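Local atomic coordinates of Serine/threonine-protein acetyltransferase HopZ1a (Pseudomonas syringae pv. syringae, PDB entry 5KLP), a protein that transfers acetyl groups from acetyl-CoA to serine and threonine residues of host proteins, and to lysine, with inositol hexakisphosphate as cofactor, to weaken plant immunity. Residues 122-130 with 138-146; 112-123 with 154-162. The protein carries 10 engineered substitutions. All coordinates share one frame; numbering follows the deposited sequence.

Contact 1: 122-130 with 138-146; sequences KHHVMADVR and TIIITEPAV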
loop_
_atom_site.group_PDB
_atom_site.type_symbol
_atom_site.label_atom_id
_atom_site.label_comp_id
_atom_site.label_asym_id
_atom_site.label_seq_id
_atom_site.Cartn_x
_atom_site.Cartn_y
_atom_site.Cartn_z
ATOM N N LYS A 122 13.155 1.322 -4.709
ATOM C CA LYS A 122 11.933 1.887 -4.156
ATOM C C LYS A 122 10.706 1.164 -4.763
ATOM O O LYS A 122 10.658 -0.074 -4.778
ATOM C CB LYS A 122 11.879 3.407 -4.410
ATOM C CG LYS A 122 13.118 4.197 -3.916
ATOM C CD LYS A 122 13.436 3.905 -2.439
ATOM C CE LYS A 122 14.791 4.491 -1.991
ATOM N NZ LYS A 122 15.973 3.700 -2.459
ATOM N N HIS A 123 9.745 1.918 -5.296
ATOM C CA HIS A 123 8.505 1.309 -5.822
ATOM C C HIS A 123 7.898 0.278 -4.865
ATOM O O HIS A 123 7.517 -0.830 -5.271
ATOM C CB HIS A 123 8.755 0.636 -7.177
ATOM C CG HIS A 123 9.064 1.604 -8.270
ATOM N ND1 HIS A 123 10.308 2.181 -8.423
ATOM C CD2 HIS A 123 8.283 2.122 -9.244
ATOM C CE1 HIS A 123 10.282 3.003 -9.458
ATOM N NE2 HIS A 123 9.065 2.984 -9.975
ATOM N N HIS A 124 7.817 0.656 -3.602
ATOM C CA HIS A 124 7.417 -0.248 -2.530
ATOM C C HIS A 124 6.041 -0.882 -2.682
ATOM O O HIS A 124 5.127 -0.298 -3.262
ATOM C CB HIS A 124 7.472 0.504 -1.204
ATOM C CG HIS A 124 8.857 0.874 -0.784
ATOM N ND1 HIS A 124 9.616 1.808 -1.456
ATOM C CD2 HIS A 124 9.635 0.410 0.223
ATOM C CE1 HIS A 124 10.795 1.920 -0.870
ATOM N NE2 HIS A 124 10.835 1.078 0.148
ATOM N N VAL A 125 5.901 -2.080 -2.134
ATOM C CA VAL A 125 4.597 -2.710 -2.005
ATOM C C VAL A 125 4.456 -3.220 -0.585
ATOM O O VAL A 125 5.413 -3.191 0.190
ATOM C CB VAL A 125 4.411 -3.872 -2.997
ATOM C CG1 VAL A 125 4.505 -3.349 -4.435
ATOM C CG2 VAL A 125 5.450 -4.960 -2.725
HETATM N N MSE A 126 3.252 -3.667 -0.251
HETATM C CA MSE A 126 2.950 -4.227 1.057
HETATM C C MSE A 126 2.563 -5.678 0.887
HETATM O O MSE A 126 1.723 -5.997 0.036
HETATM C CB MSE A 126 1.818 -3.448 1.729
HETATM C CG MSE A 126 1.625 -3.751 3.210
HETATM SE SE MSE A 126 0.533 -5.323 3.559
HETATM C CE MSE A 126 -1.144 -4.710 2.717
ATOM N N ALA A 127 3.158 -6.563 1.688
ATOM C CA ALA A 127 2.722 -7.956 1.675
ATOM C C ALA A 127 2.078 -8.322 2.999
ATOM O O ALA A 127 2.644 -8.076 4.067
ATOM C CB ALA A 127 3.884 -8.900 1.370
ATOM N N ASP A 128 0.884 -8.899 2.901
ATOM C CA ASP A 128 0.130 -9.402 4.040
ATOM C C ASP A 128 0.238 -10.933 4.059
ATOM O O ASP A 128 -0.128 -11.592 3.091
ATOM C CB ASP A 128 -1.331 -8.946 3.938
ATOM C CG ASP A 128 -2.164 -9.361 5.143
ATOM O OD1 ASP A 128 -2.629 -10.516 5.194
ATOM O OD2 ASP A 128 -2.361 -8.524 6.043
ATOM N N VAL A 129 0.755 -11.493 5.149
ATOM C CA VAL A 129 1.175 -12.888 5.162
ATOM C C VAL A 129 0.444 -13.705 6.225
ATOM O O VAL A 129 0.144 -13.194 7.297
ATOM C CB VAL A 129 2.717 -12.993 5.409
ATOM C CG1 VAL A 129 3.181 -14.459 5.512
ATOM C CG2 VAL A 129 3.489 -12.248 4.321
ATOM N N ARG A 130 0.142 -14.962 5.906
ATOM C CA ARG A 130 -0.255 -15.946 6.908
ATOM C C ARG A 130 0.624 -17.186 6.842
ATOM O O ARG A 130 0.851 -17.738 5.760
ATOM C CB ARG A 130 -1.715 -16.380 6.750
ATOM C CG ARG A 130 -2.718 -15.278 6.907
ATOM C CD ARG A 130 -2.804 -14.722 8.328
ATOM N NE ARG A 130 -3.875 -13.732 8.372
ATOM C CZ ARG A 130 -3.759 -12.488 7.915
ATOM N NH1 ARG A 130 -2.605 -12.060 7.408
ATOM N NH2 ARG A 130 -4.798 -11.667 7.970
ATOM N N THR A 138 0.542 -18.318 2.854
ATOM C CA THR A 138 -0.201 -17.631 1.808
ATOM C C THR A 138 0.192 -16.169 1.885
ATOM O O THR A 138 0.494 -15.664 2.967
ATOM C CB THR A 138 -1.721 -17.793 1.945
ATOM O OG1 THR A 138 -2.129 -17.347 3.242
ATOM C CG2 THR A 138 -2.133 -19.264 1.758
ATOM N N ILE A 139 0.238 -15.509 0.730
ATOM C CA ILE A 139 0.806 -14.168 0.635
ATOM C C ILE A 139 -0.023 -13.312 -0.307
ATOM O O ILE A 139 -0.274 -13.682 -1.445
ATOM C CB ILE A 139 2.279 -14.191 0.149
ATOM C CG1 ILE A 139 3.158 -15.009 1.104
ATOM C CG2 ILE A 139 2.835 -12.770 0.026
ATOM C CD1 ILE A 139 4.556 -15.291 0.583
ATOM N N ILE A 140 -0.464 -12.175 0.199
ATOM C CA ILE A 140 -1.178 -11.183 -0.591
ATOM C C ILE A 140 -0.288 -9.964 -0.746
ATOM O O ILE A 140 0.010 -9.298 0.229
ATOM C CB ILE A 140 -2.471 -10.758 0.087
ATOM C CG1 ILE A 140 -3.399 -11.958 0.269
ATOM C CG2 ILE A 140 -3.158 -9.631 -0.700
ATOM C CD1 ILE A 140 -4.541 -11.654 1.197
ATOM N N ILE A 141 0.140 -9.676 -1.960
ATOM C CA ILE A 141 0.931 -8.476 -2.200
ATOM C C ILE A 141 0.038 -7.395 -2.763
ATOM O O ILE A 141 -0.575 -7.578 -3.818
ATOM C CB ILE A 141 2.082 -8.750 -3.163
ATOM C CG1 ILE A 141 3.045 -9.778 -2.565
ATOM C CG2 ILE A 141 2.823 -7.443 -3.513
ATOM C CD1 ILE A 141 4.007 -10.348 -3.576
ATOM N N THR A 142 -0.069 -6.276 -2.059
ATOM C CA THR A 142 -0.881 -5.163 -2.563
ATOM C C THR A 142 0.034 -4.181 -3.272
ATOM O O THR A 142 0.958 -3.610 -2.669
ATOM C CB THR A 142 -1.646 -4.423 -1.444
ATOM O OG1 THR A 142 -0.698 -3.886 -0.509
ATOM C CG2 THR A 142 -2.587 -5.359 -0.706
ATOM N N GLU A 143 -0.227 -4.020 -4.561
ATOM C CA GLU A 143 0.482 -3.099 -5.439
ATOM C C GLU A 143 -0.345 -1.822 -5.550
ATOM O O GLU A 143 -1.396 -1.826 -6.182
ATOM C CB GLU A 143 0.674 -3.741 -6.826
ATOM C CG GLU A 143 1.141 -2.783 -7.921
ATOM C CD GLU A 143 2.478 -2.130 -7.588
ATOM O OE1 GLU A 143 2.478 -0.951 -7.150
ATOM O OE2 GLU A 143 3.523 -2.810 -7.774
ATOM N N PRO A 144 0.102 -0.732 -4.911
ATOM C CA PRO A 144 -0.665 0.520 -4.935
ATOM C C PRO A 144 -0.677 1.208 -6.295
ATOM O O PRO A 144 -1.541 2.052 -6.544
ATOM C CB PRO A 144 0.063 1.397 -3.904
ATOM C CG PRO A 144 0.828 0.449 -3.068
ATOM C CD PRO A 144 1.258 -0.641 -4.005
ATOM N N ALA A 145 0.286 0.900 -7.152
ATOM C CA ALA A 145 0.295 1.513 -8.487
ATOM C C ALA A 145 -0.130 0.469 -9.521
ATOM O O ALA A 145 -1.285 0.032 -9.512
ATOM C CB ALA A 145 1.668 2.108 -8.815
ATOM N N VAL A 146 0.788 0.031 -10.383
ATOM C CA VAL A 146 0.438 -0.961 -11.401
ATOM C C VAL A 146 1.435 -2.111 -11.407
ATOM O O VAL A 146 2.612 -1.929 -11.077
ATOM C CB VAL A 146 0.376 -0.339 -12.811
ATOM C CG1 VAL A 146 -0.788 0.640 -12.909
ATOM C CG2 VAL A 146 1.701 0.352 -13.172
HETATM O O HOH W 1 4.373 0.286 -6.146
#
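Met126, Asp128 and Arg130 pair with Thr142, Ile140 and Thr138 through two-way backbone hydrogen bonds. The Asp128 N to Ile140 O bond measures 2.8 Å, whereas Met126 N to Thr142 O, at 3.3 Å, is weak. The Met126 carbonyl O takes two donors, the backbone N of Thr142 at 2.8 Å and its hydroxyl OG1 at 3.3 Å, which a chi1 of 60° turns onto the neighbouring strand. The segments form an antiparallel beta hairpin, strands 125-130 and 138-143, in the middle of the six-stranded mixed sheet. On the face bearing Ala127 and Val129, the apolar contacts are Ala127 CB against Ile141 CG1 (4.1 Å) and Val129 CG2 against Ile139 CG1; toward the active-site end, CG2 of Val125 meets CG2 of Ile141 at 3.7 Å. The other face is more polar: Arg130 NH1 forms a salt bridge with Asp128 OD1 (2.7 Å), while Arg107 pairs with Asp128 OD2 and Asp208 with Arg130 NH2. Where the strands end, catalytic Glu143 lays OE2 against Val125 CG1 at 3.5 Å, and a water lies between its OE1 and the carbonyl O of His124. OE2 itself is bound by His158 and Gln154.

Contact 2: 112-123 with 154-162; sequences QTCPETGQTLKH and QLQRHNLTL. With CIT (citric acid), chain E.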
loop_
_atom_site.group_PDB
_atom_site.type_symbol
_atom_site.label_atom_id
_atom_site.label_comp_id
_atom_site.label_asym_id
_atom_site.label_seq_id
_atom_site.Cartn_x
_atom_site.Cartn_y
_atom_site.Cartn_z
ATOM N N GLN A 112 11.229 -2.778 -4.482
ATOM C CA GLN A 112 11.495 -3.729 -5.554
ATOM C C GLN A 112 12.988 -3.811 -5.832
ATOM O O GLN A 112 13.726 -2.870 -5.551
ATOM C CB GLN A 112 10.761 -3.337 -6.829
ATOM C CG GLN A 112 9.278 -3.117 -6.626
ATOM C CD GLN A 112 8.550 -4.381 -6.211
ATOM O OE1 GLN A 112 8.863 -5.475 -6.670
ATOM N NE2 GLN A 112 7.584 -4.234 -5.318
ATOM N N THR A 113 13.425 -4.925 -6.410
ATOM C CA THR A 113 14.838 -5.102 -6.737
ATOM C C THR A 113 15.053 -5.298 -8.247
ATOM O O THR A 113 14.289 -5.987 -8.916
ATOM C CB THR A 113 15.406 -6.299 -5.966
ATOM O OG1 THR A 113 15.230 -6.086 -4.558
ATOM C CG2 THR A 113 16.882 -6.514 -6.293
ATOM N N CYS A 114 16.083 -4.667 -8.787
ATOM C CA CYS A 114 16.491 -4.897 -10.160
ATOM C C CYS A 114 17.251 -6.222 -10.261
ATOM O O CYS A 114 18.268 -6.397 -9.613
ATOM C CB CYS A 114 17.358 -3.733 -10.637
ATOM S SG CYS A 114 18.050 -3.963 -12.271
ATOM N N PRO A 115 16.747 -7.161 -11.069
ATOM C CA PRO A 115 17.302 -8.509 -11.245
ATOM C C PRO A 115 18.747 -8.506 -11.727
ATOM O O PRO A 115 19.529 -9.376 -11.339
ATOM C CB PRO A 115 16.393 -9.128 -12.315
ATOM C CG PRO A 115 15.137 -8.352 -12.244
ATOM C CD PRO A 115 15.534 -6.956 -11.875
ATOM N N GLU A 116 19.093 -7.535 -12.569
ATOM C CA GLU A 116 20.418 -7.501 -13.179
ATOM C C GLU A 116 21.500 -6.953 -12.250
ATOM O O GLU A 116 22.678 -7.271 -12.424
ATOM C CB GLU A 116 20.383 -6.678 -14.471
ATOM C CG GLU A 116 19.671 -7.373 -15.625
ATOM C CD GLU A 116 18.158 -7.251 -15.554
ATOM O OE1 GLU A 116 17.651 -6.318 -14.891
ATOM O OE2 GLU A 116 17.474 -8.101 -16.160
ATOM N N THR A 117 21.111 -6.135 -11.271
ATOM C CA THR A 117 22.089 -5.477 -10.400
ATOM C C THR A 117 21.958 -5.790 -8.909
ATOM O O THR A 117 22.876 -5.532 -8.128
ATOM C CB THR A 117 21.990 -3.966 -10.516
ATOM O OG1 THR A 117 20.697 -3.570 -10.051
ATOM C CG2 THR A 117 22.176 -3.518 -11.959
ATOM N N GLY A 118 20.802 -6.284 -8.497
ATOM C CA GLY A 118 20.539 -6.454 -7.077
ATOM C C GLY A 118 20.244 -5.128 -6.392
ATOM O O GLY A 118 20.055 -5.077 -5.172
ATOM N N GLN A 119 20.196 -4.044 -7.160
ATOM C CA GLN A 119 19.891 -2.745 -6.557
ATOM C C GLN A 119 18.402 -2.635 -6.199
ATOM O O GLN A 119 17.539 -3.007 -6.998
ATOM C CB GLN A 119 20.290 -1.605 -7.487
ATOM C CG GLN A 119 20.084 -0.234 -6.865
ATOM C CD GLN A 119 20.493 0.887 -7.788
ATOM O OE1 GLN A 119 20.565 0.715 -9.001
ATOM N NE2 GLN A 119 20.814 2.037 -7.207
ATOM N N THR A 120 18.096 -2.140 -5.003
ATOM C CA THR A 120 16.696 -1.883 -4.654
ATOM C C THR A 120 16.295 -0.527 -5.220
ATOM O O THR A 120 17.089 0.408 -5.241
ATOM C CB THR A 120 16.434 -1.944 -3.134
ATOM O OG1 THR A 120 17.213 -0.944 -2.474
ATOM C CG2 THR A 120 16.814 -3.336 -2.577
ATOM N N LEU A 121 15.061 -0.438 -5.701
ATOM C CA LEU A 121 14.654 0.691 -6.514
ATOM C C LEU A 121 13.374 1.341 -6.022
ATOM O O LEU A 121 12.606 1.877 -6.830
ATOM C CB LEU A 121 14.464 0.243 -7.968
ATOM C CG LEU A 121 15.748 -0.156 -8.694
ATOM C CD1 LEU A 121 15.463 -0.628 -10.126
ATOM C CD2 LEU A 121 16.714 1.005 -8.677
ATOM N N LYS A 122 13.155 1.322 -4.709
ATOM C CA LYS A 122 11.933 1.887 -4.156
ATOM C C LYS A 122 10.706 1.164 -4.763
ATOM O O LYS A 122 10.658 -0.074 -4.778
ATOM C CB LYS A 122 11.879 3.407 -4.410
ATOM C CG LYS A 122 13.118 4.197 -3.916
ATOM C CD LYS A 122 13.436 3.905 -2.439
ATOM C CE LYS A 122 14.791 4.491 -1.991
ATOM N NZ LYS A 122 15.973 3.700 -2.459
ATOM N N HIS A 123 9.745 1.918 -5.296
ATOM C CA HIS A 123 8.505 1.309 -5.822
ATOM C C HIS A 123 7.898 0.278 -4.865
ATOM O O HIS A 123 7.517 -0.830 -5.271
ATOM C CB HIS A 123 8.755 0.636 -7.177
ATOM C CG HIS A 123 9.064 1.604 -8.270
ATOM N ND1 HIS A 123 10.308 2.181 -8.423
ATOM C CD2 HIS A 123 8.283 2.122 -9.244
ATOM C CE1 HIS A 123 10.282 3.003 -9.458
ATOM N NE2 HIS A 123 9.065 2.984 -9.975
ATOM N N GLN A 154 8.163 -2.757 -13.532
ATOM C CA GLN A 154 7.534 -3.308 -12.325
ATOM C C GLN A 154 7.223 -4.794 -12.509
ATOM O O GLN A 154 7.354 -5.581 -11.571
ATOM C CB GLN A 154 6.246 -2.565 -11.944
ATOM C CG GLN A 154 6.413 -1.421 -10.939
ATOM C CD GLN A 154 7.056 -1.813 -9.605
ATOM O OE1 GLN A 154 8.275 -1.846 -9.498
ATOM N NE2 GLN A 154 6.235 -2.074 -8.574
ATOM N N LEU A 155 6.810 -5.175 -13.717
ATOM C CA LEU A 155 6.503 -6.573 -13.990
ATOM C C LEU A 155 7.725 -7.455 -13.772
ATOM O O LEU A 155 7.625 -8.508 -13.159
ATOM C CB LEU A 155 5.987 -6.753 -15.416
ATOM C CG LEU A 155 5.785 -8.208 -15.853
ATOM C CD1 LEU A 155 4.745 -8.884 -14.974
ATOM C CD2 LEU A 155 5.370 -8.268 -17.310
ATOM N N GLN A 156 8.878 -7.015 -14.283
ATOM C CA GLN A 156 10.122 -7.767 -14.119
ATOM C C GLN A 156 10.510 -7.884 -12.631
ATOM O O GLN A 156 10.986 -8.931 -12.172
ATOM C CB GLN A 156 11.246 -7.084 -14.926
ATOM C CG GLN A 156 12.650 -7.613 -14.679
ATOM C CD GLN A 156 13.742 -6.579 -15.003
ATOM O OE1 GLN A 156 13.594 -5.383 -14.723
ATOM N NE2 GLN A 156 14.836 -7.044 -15.598
ATOM N N ARG A 157 10.265 -6.817 -11.877
ATOM C CA ARG A 157 10.572 -6.789 -10.448
ATOM C C ARG A 157 9.637 -7.719 -9.656
ATOM O O ARG A 157 10.079 -8.422 -8.737
ATOM C CB ARG A 157 10.484 -5.353 -9.913
ATOM C CG ARG A 157 11.512 -4.387 -10.523
ATOM C CD ARG A 157 11.070 -2.937 -10.314
ATOM N NE ARG A 157 11.808 -2.011 -11.161
ATOM C CZ ARG A 157 11.400 -0.782 -11.457
ATOM N NH1 ARG A 157 10.241 -0.318 -10.979
ATOM N NH2 ARG A 157 12.153 -0.020 -12.234
ATOM N N HIS A 158 8.347 -7.711 -9.994
ATOM C CA HIS A 158 7.385 -8.637 -9.368
ATOM C C HIS A 158 7.724 -10.099 -9.695
ATOM O O HIS A 158 7.645 -10.973 -8.833
ATOM C CB HIS A 158 5.949 -8.325 -9.806
ATOM C CG HIS A 158 5.338 -7.161 -9.083
ATOM N ND1 HIS A 158 5.276 -7.090 -7.710
ATOM C CD2 HIS A 158 4.752 -6.031 -9.545
ATOM C CE1 HIS A 158 4.678 -5.966 -7.355
ATOM N NE2 HIS A 158 4.347 -5.309 -8.449
ATOM N N ASN A 159 8.105 -10.361 -10.940
ATOM C CA ASN A 159 8.525 -11.707 -11.333
ATOM C C ASN A 159 9.746 -12.183 -10.551
ATOM O O ASN A 159 9.859 -13.371 -10.227
ATOM C CB ASN A 159 8.794 -11.771 -12.844
ATOM C CG ASN A 159 7.518 -12.042 -13.640
ATOM O OD1 ASN A 159 6.628 -12.746 -13.164
ATOM N ND2 ASN A 159 7.421 -11.474 -14.840
ATOM N N LEU A 160 10.671 -11.269 -10.257
ATOM C CA LEU A 160 11.823 -11.635 -9.440
ATOM C C LEU A 160 11.357 -12.117 -8.055
ATOM O O LEU A 160 11.798 -13.152 -7.570
ATOM C CB LEU A 160 12.806 -10.459 -9.316
ATOM C CG LEU A 160 14.076 -10.703 -8.492
ATOM C CD1 LEU A 160 14.916 -11.845 -9.106
ATOM C CD2 LEU A 160 14.917 -9.432 -8.378
ATOM N N THR A 161 10.458 -11.365 -7.430
ATOM C CA THR A 161 9.897 -11.751 -6.138
ATOM C C THR A 161 9.227 -13.126 -6.209
ATOM O O THR A 161 9.480 -14.001 -5.376
ATOM C CB THR A 161 8.883 -10.698 -5.649
ATOM O OG1 THR A 161 9.533 -9.432 -5.586
ATOM C CG2 THR A 161 8.327 -11.050 -4.256
ATOM N N LEU A 162 8.393 -13.322 -7.224
ATOM C CA LEU A 162 7.707 -14.599 -7.399
ATOM C C LEU A 162 8.707 -15.732 -7.607
ATOM O O LEU A 162 8.559 -16.835 -7.059
ATOM C CB LEU A 162 6.731 -14.527 -8.580
ATOM C CG LEU A 162 5.561 -13.551 -8.437
ATOM C CD1 LEU A 162 4.742 -13.487 -9.725
ATOM C CD2 LEU A 162 4.662 -13.969 -7.276
HETATM C C1 CIT E . 7.938 5.208 -12.660
HETATM O O1 CIT E . 7.508 6.382 -12.673
HETATM O O2 CIT E . 8.876 4.943 -11.878
HETATM C C2 CIT E . 7.291 4.178 -13.565
HETATM C C3 CIT E . 7.989 2.820 -13.735
HETATM O O7 CIT E . 7.483 1.943 -12.692
HETATM C C4 CIT E . 7.630 2.241 -15.102
HETATM C C5 CIT E . 7.847 0.746 -15.103
HETATM O O3 CIT E . 8.014 0.139 -16.193
HETATM O O4 CIT E . 7.869 0.109 -14.017
HETATM C C6 CIT E . 9.510 2.874 -13.610
HETATM O O5 CIT E . 10.191 3.535 -14.425
HETATM O O6 CIT E . 10.093 2.270 -12.679
HETATM O O HOH W 2 7.441 -7.596 -5.684
HETATM O O HOH W 3 11.763 -7.237 -6.763
#
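Arg157 sets its NH1 over one face of the imidazole of catalytic His123, 3.4 Å above the ring plane and over the ring centre. The arginine chain runs extended from CG to NE, long enough to carry the group from the helix to the histidine. Its NH1 also donates to Gln154 OE1 one turn earlier (2.9 Å, 167°), within the guanidinium plane, which fixes the rotation of the group. At the guanidinium edge, NH1 and NH2 both donate to O6 of a citrate, probably from the crystallisation liquor. The same citrate accepts from His123 NE2 through O2 at 2.7 Å, while ND1, the other ring nitrogen, donates in the ring plane to Leu121 O (174°). The imidazole is held at both nitrogens.

This is the loop between strands 105-110 and 125-130 lying along helix 153-167, in the peptidase-CA-like core of the YopJ family, and it brings His123 to the active site beside Cys189. Further along, the aliphatic part of Gln112 lies across Arg157, CB to CD 3.5 Å, the two chains at about a right angle. Gln112 CG also packs on Gln154 OE1. One water is bound to Gln112 OE1, Thr161 OG1 and ND1 of His158, whose NE2 turns to catalytic Glu143; a second joins Thr113 N to Arg157 O, giving that carbonyl a partner beyond its helical one.

Toward the surface, carbon contacts mix with a weak polar pair. Leu160 sends CD2 to Thr113 O at 3.5 Å and to the ring of Pro115. That ring lies against the Gln156 chain, CG to CG 3.6 Å, and Gln156 NE2 makes a weak bond to Glu116 OE1.

In the fold
Contact 1 is buried, about 7 Å from the centre of the chain to its own centre, whereas contact 2 is partly buried and lies about 17 Å out, running to the surface at Glu116. They share Lys122 and His123, and strand 138-143 is followed in the chain by helix 153-167. Regular backbone pairing dominates the hairpin; the loop-helix contact is made by side chains and waters, with a citrate bound at one end. Glu143 belongs to contact 1 alone and His123 to both, but the ring of His123 is packed in contact 2. The two contacts meet at helix 153-167, which touches both His123 and Glu143.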